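Local coordinates for Lysine/ornithine decarboxylase (Selenomonas ruminantium, PDB 5GJO), which decarboxylates L-lysine and L-ornithine with similar efficiency, using pyridoxal 5'-phosphate as cofactor, to give cadaverine and putrescine, at the sodium ion site and the interface of chains A and B. Sequence-based numbering; all coordinates share one arbitrary frame. Chains: chain A/B, Lysine/ornithine decarboxylase.

Contact 1 and contact 2 adjoin on the two-fold axis of the homodimer, the centres of their C-alpha atoms about 8 Å apart. They share A:Tyr299 and B:Tyr299, the last residues of helix 296-299 in each chain: the phenol oxygens serve the sodium ions of contact 1, while the rings lie beside the methionines of contact 2. A polar, ion-bearing layer thus adjoins an apolar one. The centres of contacts 1 and 2 lie about 13 Å from B:Cys324 and 15 Å from A:Cys324; Cys324 is the likely proton donor, shared between the subunits. Joining the subunits here would probably help keep the shared active sites assembled.

Contact 1: the sodium ion site. Residues chain A 295, 299, 354, 357, 359; chain B 290-291, 295, 299, 354, 357, 359. With NA (sodium ion), chain C; NA (sodium ion), chain D.
Two sodium ions, both poorly ordered, straddle the dimer axis 3.3 Å apart (NA of chain C to NA of chain D), each bound by both subunits. The chain C ion is held by the phenol oxygen A:Tyr299 OH at 2.4 Å and the main-chain carbonyl B:Ser357 O at 2.8 Å, 131° apart; B:Tyr299 OH and A:Ser357 O hold the chain D ion in the same way. Waters may be unseen, and sodium could come from the crystallisation medium. Tyrosine suits the place because its long, rigid ring carries an oxygen across the interface, CG anti to the carbonyl carbon (chi1 -71° in A:Tyr299); the two Tyr299 side chains cross at about a right angle, A:Tyr299 CE2 3.6 Å from B:Tyr299 CE2. In the second shell B:Tyr291 lays its ring over one face of A:Tyr299, its CE1 3.4 Å above that plane, offset toward the rim. An alanine in place of B:Tyr291 would probably leave this face less supported and the phenol oxygen less firmly aimed at the ion. Serine's short side chain puts a hydroxyl close to the backbone, where two can pair: in each chain Ser295 and Ser357, each with OG tucked between the backbone N and carbonyl carbon, hydrogen-bond to each other, which probably steadies the 3-10 helix 355-357 presenting Ser357 O. B:Thr359 OG1 donates to a lone pair of B:Tyr291 O at 2.7 Å, in the carbonyl plane with a C=O...donor angle of 131°.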
ATOM      1  N   SER A 295       6.030  -3.040   2.655  1.00 12.30           N
ATOM      2  CA  SER A 295       4.629  -3.422   2.409  1.00 12.59           C
ATOM      3  C   SER A 295       4.420  -4.856   2.014  1.00 12.85           C
ATOM      4  O   SER A 295       3.350  -5.413   2.302  1.00 12.74           O
ATOM      5  CB  SER A 295       4.012  -2.508   1.293  1.00 12.24           C
ATOM      6  OG  SER A 295       4.836  -2.578   0.094  1.00 13.31           O
ATOM      7  N   TYR A 299       1.178  -7.476   2.158  1.00 13.93           N
ATOM      8  CA  TYR A 299       0.530  -7.983   0.959  1.00 14.21           C
ATOM      9  C   TYR A 299       1.115  -9.287   0.452  1.00 15.61           C
ATOM     10  O   TYR A 299       0.441  -9.983  -0.296  1.00 17.48           O
ATOM     11  CB  TYR A 299       0.542  -6.977  -0.202  1.00 13.80           C
ATOM     12  CG  TYR A 299      -0.343  -5.812  -0.025  1.00 15.13           C
ATOM     13  CD1 TYR A 299      -1.681  -5.898  -0.298  1.00 15.95           C
ATOM     14  CD2 TYR A 299       0.152  -4.602   0.411  1.00 20.07           C
ATOM     15  CE1 TYR A 299      -2.503  -4.839  -0.092  1.00 18.45           C
ATOM     16  CE2 TYR A 299      -0.694  -3.515   0.574  1.00 23.47           C
ATOM     17  CZ  TYR A 299      -2.017  -3.657   0.350  1.00 23.55           C
ATOM     18  OH  TYR A 299      -2.885  -2.566   0.448  1.00 25.93           O
ATOM     19  N   THR A 354       7.787  -5.090  -3.617  1.00 11.71           N
ATOM     20  CA  THR A 354       8.207  -4.235  -2.502  1.00 12.30           C
ATOM     21  C   THR A 354       7.865  -2.804  -2.898  1.00 13.33           C
ATOM     22  O   THR A 354       6.810  -2.265  -2.438  1.00 12.10           O
ATOM     23  CB  THR A 354       9.711  -4.409  -2.240  1.00 12.59           C
ATOM     24  OG1 THR A 354      10.397  -4.225  -3.477  1.00 13.21           O
ATOM     25  CG2 THR A 354       9.971  -5.819  -1.632  1.00 15.09           C
ATOM     26  N   SER A 357       4.295  -1.834  -4.130  1.00 13.00           N
ATOM     27  CA  SER A 357       3.161  -1.610  -3.214  1.00 12.40           C
ATOM     28  C   SER A 357       3.469  -0.559  -2.156  1.00 11.89           C
ATOM     29  O   SER A 357       2.772  -0.416  -1.157  1.00 12.17           O
ATOM     30  CB  SER A 357       2.605  -2.908  -2.625  1.00 13.41           C
ATOM     31  OG  SER A 357       3.732  -3.641  -2.089  1.00 12.79           O
ATOM     32  N   THR A 359       3.626   3.329  -0.716  1.00 13.17           N
ATOM     33  CA  THR A 359       2.610   4.412  -0.659  1.00 15.70           C
ATOM     34  C   THR A 359       3.248   5.696  -0.151  1.00 15.78           C
ATOM     35  O   THR A 359       4.390   5.738   0.422  1.00 14.80           O
ATOM     36  CB  THR A 359       1.462   4.097   0.332  1.00 15.60           C
ATOM     37  OG1 THR A 359       1.946   4.256   1.670  1.00 15.58           O
ATOM     38  CG2 THR A 359       0.995   2.766   0.131  1.00 17.11           C
TER
ATOM     39  N   ILE B 290      -7.925  -3.967  -3.379  1.00 14.33           N
ATOM     40  CA  ILE B 290      -7.221  -3.948  -2.122  1.00 14.51           C
ATOM     41  C   ILE B 290      -5.899  -3.185  -2.200  1.00 13.24           C
ATOM     42  O   ILE B 290      -5.297  -2.786  -1.154  1.00 14.73           O
ATOM     43  CB  ILE B 290      -7.027  -5.429  -1.628  1.00 17.13           C
ATOM     44  CG1 ILE B 290      -6.935  -5.493  -0.116  1.00 20.03           C
ATOM     45  CG2 ILE B 290      -5.834  -6.083  -2.275  1.00 16.91           C
ATOM     46  CD1 ILE B 290      -7.064  -6.836   0.492  1.00 22.51           C
ATOM     47  N   TYR B 291      -5.405  -3.017  -3.407  1.00 14.09           N
ATOM     48  CA  TYR B 291      -4.175  -2.189  -3.652  1.00 13.00           C
ATOM     49  C   TYR B 291      -4.453  -0.683  -3.906  1.00 15.84           C
ATOM     50  O   TYR B 291      -3.530   0.129  -4.043  1.00 14.13           O
ATOM     51  CB  TYR B 291      -3.327  -2.742  -4.824  1.00 14.21           C
ATOM     52  CG  TYR B 291      -2.626  -3.994  -4.478  1.00 12.54           C
ATOM     53  CD1 TYR B 291      -1.444  -3.949  -3.721  1.00 13.39           C
ATOM     54  CD2 TYR B 291      -3.110  -5.199  -4.847  1.00 11.88           C
ATOM     55  CE1 TYR B 291      -0.751  -5.072  -3.423  1.00 13.55           C
ATOM     56  CE2 TYR B 291      -2.438  -6.392  -4.481  1.00 12.91           C
ATOM     57  CZ  TYR B 291      -1.214  -6.298  -3.802  1.00 12.64           C
ATOM     58  OH  TYR B 291      -0.528  -7.453  -3.471  1.00 14.99           O
ATOM     59  N   SER B 295      -7.360  -0.693   0.451  1.00 14.25           N
ATOM     60  CA  SER B 295      -6.196  -0.998   1.244  1.00 14.91           C
ATOM     61  C   SER B 295      -6.396  -0.923   2.749  1.00 15.64           C
ATOM     62  O   SER B 295      -5.688  -1.595   3.499  1.00 15.45           O
ATOM     63  CB  SER B 295      -5.065  -0.040   0.863  1.00 14.36           C
ATOM     64  OG  SER B 295      -5.428   1.297   1.060  1.00 17.20           O
ATOM     65  N   TYR B 299      -4.461  -2.583   6.074  1.00 13.94           N
ATOM     66  CA  TYR B 299      -3.716  -1.767   7.017  1.00 14.20           C
ATOM     67  C   TYR B 299      -4.559  -1.222   8.211  1.00 15.63           C
ATOM     68  O   TYR B 299      -4.019  -0.877   9.212  1.00 18.25           O
ATOM     69  CB  TYR B 299      -3.073  -0.573   6.344  1.00 15.92           C
ATOM     70  CG  TYR B 299      -1.932  -0.936   5.494  1.00 16.26           C
ATOM     71  CD1 TYR B 299      -0.700  -1.192   6.044  1.00 16.66           C
ATOM     72  CD2 TYR B 299      -2.040  -0.948   4.138  1.00 22.16           C
ATOM     73  CE1 TYR B 299       0.420  -1.460   5.269  1.00 16.74           C
ATOM     74  CE2 TYR B 299      -0.954  -1.302   3.359  1.00 25.69           C
ATOM     75  CZ  TYR B 299       0.319  -1.531   3.944  1.00 22.39           C
ATOM     76  OH  TYR B 299       1.459  -1.839   3.137  1.00 23.37           O
ATOM     77  N   THR B 354      -7.862   5.451   3.492  1.00 13.87           N
ATOM     78  CA  THR B 354      -8.234   4.649   2.322  1.00 14.60           C
ATOM     79  C   THR B 354      -7.335   5.088   1.141  1.00 16.18           C
ATOM     80  O   THR B 354      -6.287   4.420   0.819  1.00 14.84           O
ATOM     81  CB  THR B 354      -9.758   4.876   2.007  1.00 15.93           C
ATOM     82  OG1 THR B 354      -9.946   6.276   1.941  1.00 14.94           O
ATOM     83  CG2 THR B 354     -10.591   4.243   3.058  1.00 17.16           C
ATOM     84  N   SER B 357      -3.453   5.122   1.498  1.00 14.53           N
ATOM     85  CA  SER B 357      -2.605   3.891   1.447  1.00 14.80           C
ATOM     86  C   SER B 357      -2.821   3.184   0.099  1.00 14.71           C
ATOM     87  O   SER B 357      -2.399   2.053  -0.113  1.00 14.81           O
ATOM     88  CB  SER B 357      -2.867   3.004   2.691  1.00 15.65           C
ATOM     89  OG  SER B 357      -4.245   2.713   2.825  1.00 15.32           O
ATOM     90  N   THR B 359      -2.033   2.483  -3.913  1.00 13.97           N
ATOM     91  CA  THR B 359      -0.771   2.302  -4.608  1.00 14.48           C
ATOM     92  C   THR B 359      -0.997   2.219  -6.100  1.00 15.03           C
ATOM     93  O   THR B 359      -2.129   2.017  -6.552  1.00 15.87           O
ATOM     94  CB  THR B 359      -0.146   0.880  -4.269  1.00 14.96           C
ATOM     95  OG1 THR B 359      -0.963  -0.194  -4.837  1.00 14.14           O
ATOM     96  CG2 THR B 359      -0.012   0.682  -2.764  1.00 16.04           C
TER
HETATM   97 NA    NA C 408      -1.760  -0.641  -0.314  1.00 49.39          NA
HETATM   98 NA    NA D 405       1.219  -0.313   1.120  1.00 48.80          NA

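Contact 2: the interface of chains A and B. Residues chain A 298-299, 301, 327; chain B 298-299, 301, 327.
Helix 296-299 of each subunit meets its twin at the two-fold axis of this class-II Orn/Lys/Arg decarboxylase, a family whose active sites are shared across the dimer. The patch is apolar in its contacts: no hydrogen bond or salt bridge crosses it, and 318 Å² of protein surface is hidden. A:Met298 and B:Met298 run antiparallel alongside one another. Each has CG anti to the carbonyl carbon (chi1 -66° in A:Met298) and then turns at its second and third torsions, folding the thioether back so that the methyl groups meet. A:Met298 CE lies 3.4 Å from B:Met298 CE, tighter than usual for carbons, and each methyl also rests against the opposite backbone, A:Met298 CE being 3.5 Å from B:Met298 O. Methionine suits an axis where a side chain must pack against its own copy, because its unbranched, flexible chain can fold to fit.

The methylene stems pass the tyrosine rings at a slant. A:Met298 CG comes within 3.7 Å of B:Tyr299 CE1, and its counterpart B:Met298 CG is 4.0 Å from A:Tyr299 CE1. Toward the two ends of the patch, Ile327 and His301 of opposite chains meet tip to tip. Isoleucine suits because its extended CG1-CD1 branch, CG1 anti to the backbone N (chi1 -155° in B:Ile327), brings an apolar tip against two neighbouring groups of the partner: B:Ile327 CD1 is 3.6 Å from A:Tyr299 O and 3.9 Å from A:His301 NE2. On the other side, A:Ile327 CD1 touches B:His301 NE2 at 3.8 Å, the flat imidazole offering its far end to a methyl that sits off the ring plane.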
ATOM      1  N   MET A 298       2.888  -7.187   4.471  1.00 15.28           N
ATOM      2  CA  MET A 298       1.425  -7.188   4.530  1.00 19.19           C
ATOM      3  C   MET A 298       0.795  -7.881   3.334  1.00 17.50           C
ATOM      4  O   MET A 298      -0.063  -8.779   3.460  1.00 19.02           O
ATOM      5  CB  MET A 298       0.948  -5.735   4.591  1.00 21.26           C
ATOM      6  CG  MET A 298       1.359  -5.034   5.861  1.00 27.86           C
ATOM      7  SD  MET A 298       0.593  -5.848   7.309  1.00 35.38           S
ATOM      8  CE  MET A 298      -1.140  -5.938   6.524  1.00 21.41           C
ATOM      9  N   TYR A 299       1.178  -7.476   2.158  1.00 13.93           N
ATOM     10  CA  TYR A 299       0.530  -7.983   0.959  1.00 14.21           C
ATOM     11  C   TYR A 299       1.115  -9.287   0.452  1.00 15.61           C
ATOM     12  O   TYR A 299       0.441  -9.983  -0.296  1.00 17.48           O
ATOM     13  CB  TYR A 299       0.542  -6.977  -0.202  1.00 13.80           C
ATOM     14  CG  TYR A 299      -0.343  -5.812  -0.025  1.00 15.13           C
ATOM     15  CD1 TYR A 299      -1.681  -5.898  -0.298  1.00 15.95           C
ATOM     16  CD2 TYR A 299       0.152  -4.602   0.411  1.00 20.07           C
ATOM     17  CE1 TYR A 299      -2.503  -4.839  -0.092  1.00 18.45           C
ATOM     18  CE2 TYR A 299      -0.694  -3.515   0.574  1.00 23.47           C
ATOM     19  CZ  TYR A 299      -2.017  -3.657   0.350  1.00 23.55           C
ATOM     20  OH  TYR A 299      -2.885  -2.566   0.448  1.00 25.93           O
ATOM     21  N   HIS A 301       3.008 -11.538   2.409  1.00 15.75           N
ATOM     22  CA  HIS A 301       3.267 -12.418   3.543  1.00 19.83           C
ATOM     23  C   HIS A 301       4.780 -12.649   3.732  1.00 17.59           C
ATOM     24  O   HIS A 301       5.219 -13.773   4.024  1.00 19.05           O
ATOM     25  CB  HIS A 301       2.572 -13.798   3.377  1.00 25.66           C
ATOM     26  CG  HIS A 301       1.170 -13.705   2.868  1.00 35.75           C
ATOM     27  ND1 HIS A 301       0.765 -14.326   1.694  1.00 46.65           N
ATOM     28  CD2 HIS A 301       0.111 -12.969   3.294  1.00 43.25           C
ATOM     29  CE1 HIS A 301      -0.495 -14.007   1.445  1.00 41.64           C
ATOM     30  NE2 HIS A 301      -0.921 -13.192   2.401  1.00 44.34           N
ATOM     31  N   ILE A 327       0.775  -0.333  13.495  1.00 12.92           N
ATOM     32  CA  ILE A 327       1.035  -1.472  12.661  1.00 14.22           C
ATOM     33  C   ILE A 327       2.447  -1.462  12.047  1.00 13.94           C
ATOM     34  O   ILE A 327       2.873  -2.434  11.515  1.00 15.63           O
ATOM     35  CB  ILE A 327      -0.035  -1.631  11.576  1.00 16.11           C
ATOM     36  CG1 ILE A 327      -0.174  -3.086  11.181  1.00 20.17           C
ATOM     37  CG2 ILE A 327       0.248  -0.757  10.375  1.00 17.62           C
ATOM     38  CD1 ILE A 327      -1.388  -3.334  10.335  1.00 26.02           C
TER
ATOM     39  N   MET B 298      -6.585  -4.133   4.682  1.00 16.12           N
ATOM     40  CA  MET B 298      -5.319  -4.656   5.129  1.00 16.37           C
ATOM     41  C   MET B 298      -4.613  -3.887   6.245  1.00 16.41           C
ATOM     42  O   MET B 298      -4.239  -4.459   7.225  1.00 18.41           O
ATOM     43  CB  MET B 298      -4.408  -4.782   3.921  1.00 21.40           C
ATOM     44  CG  MET B 298      -4.974  -5.732   2.881  1.00 29.00           C
ATOM     45  SD  MET B 298      -4.795  -7.454   3.363  1.00 40.09           S
ATOM     46  CE  MET B 298      -3.171  -7.346   4.133  1.00 22.18           C
ATOM     47  N   TYR B 299      -4.461  -2.583   6.074  1.00 13.94           N
ATOM     48  CA  TYR B 299      -3.716  -1.767   7.017  1.00 14.20           C
ATOM     49  C   TYR B 299      -4.559  -1.222   8.211  1.00 15.63           C
ATOM     50  O   TYR B 299      -4.019  -0.877   9.212  1.00 18.25           O
ATOM     51  CB  TYR B 299      -3.073  -0.573   6.344  1.00 15.92           C
ATOM     52  CG  TYR B 299      -1.932  -0.936   5.494  1.00 16.26           C
ATOM     53  CD1 TYR B 299      -0.700  -1.192   6.044  1.00 16.66           C
ATOM     54  CD2 TYR B 299      -2.040  -0.948   4.138  1.00 22.16           C
ATOM     55  CE1 TYR B 299       0.420  -1.460   5.269  1.00 16.74           C
ATOM     56  CE2 TYR B 299      -0.954  -1.302   3.359  1.00 25.69           C
ATOM     57  CZ  TYR B 299       0.319  -1.531   3.944  1.00 22.39           C
ATOM     58  OH  TYR B 299       1.459  -1.839   3.137  1.00 23.37           O
ATOM     59  N   HIS B 301      -7.674  -2.758   9.212  1.00 18.75           N
ATOM     60  CA  HIS B 301      -8.561  -3.780   9.758  1.00 22.74           C
ATOM     61  C   HIS B 301     -10.013  -3.505   9.462  1.00 20.92           C
ATOM     62  O   HIS B 301     -10.864  -3.885  10.259  1.00 19.97           O
ATOM     63  CB  HIS B 301      -8.331  -3.926  11.249  1.00 28.51           C
ATOM     64  CG  HIS B 301      -6.882  -4.081  11.596  1.00 36.03           C
ATOM     65  ND1 HIS B 301      -6.222  -3.237  12.470  1.00 42.75           N
ATOM     66  CD2 HIS B 301      -5.939  -4.908  11.091  1.00 45.01           C
ATOM     67  CE1 HIS B 301      -4.947  -3.581  12.530  1.00 40.81           C
ATOM     68  NE2 HIS B 301      -4.746  -4.591  11.705  1.00 45.46           N
ATOM     69  N   ILE B 327      -4.805 -12.178  -3.349  1.00 14.63           N
ATOM     70  CA  ILE B 327      -5.192 -11.466  -2.133  1.00 14.31           C
ATOM     71  C   ILE B 327      -6.279 -10.398  -2.333  1.00 15.30           C
ATOM     72  O   ILE B 327      -6.833  -9.911  -1.393  1.00 14.15           O
ATOM     73  CB  ILE B 327      -3.975 -10.852  -1.421  1.00 16.70           C
ATOM     74  CG1 ILE B 327      -4.248 -10.660   0.057  1.00 20.38           C
ATOM     75  CG2 ILE B 327      -3.557  -9.553  -2.055  1.00 16.21           C
ATOM     76  CD1 ILE B 327      -3.006 -10.254   0.805  1.00 23.27           C
TER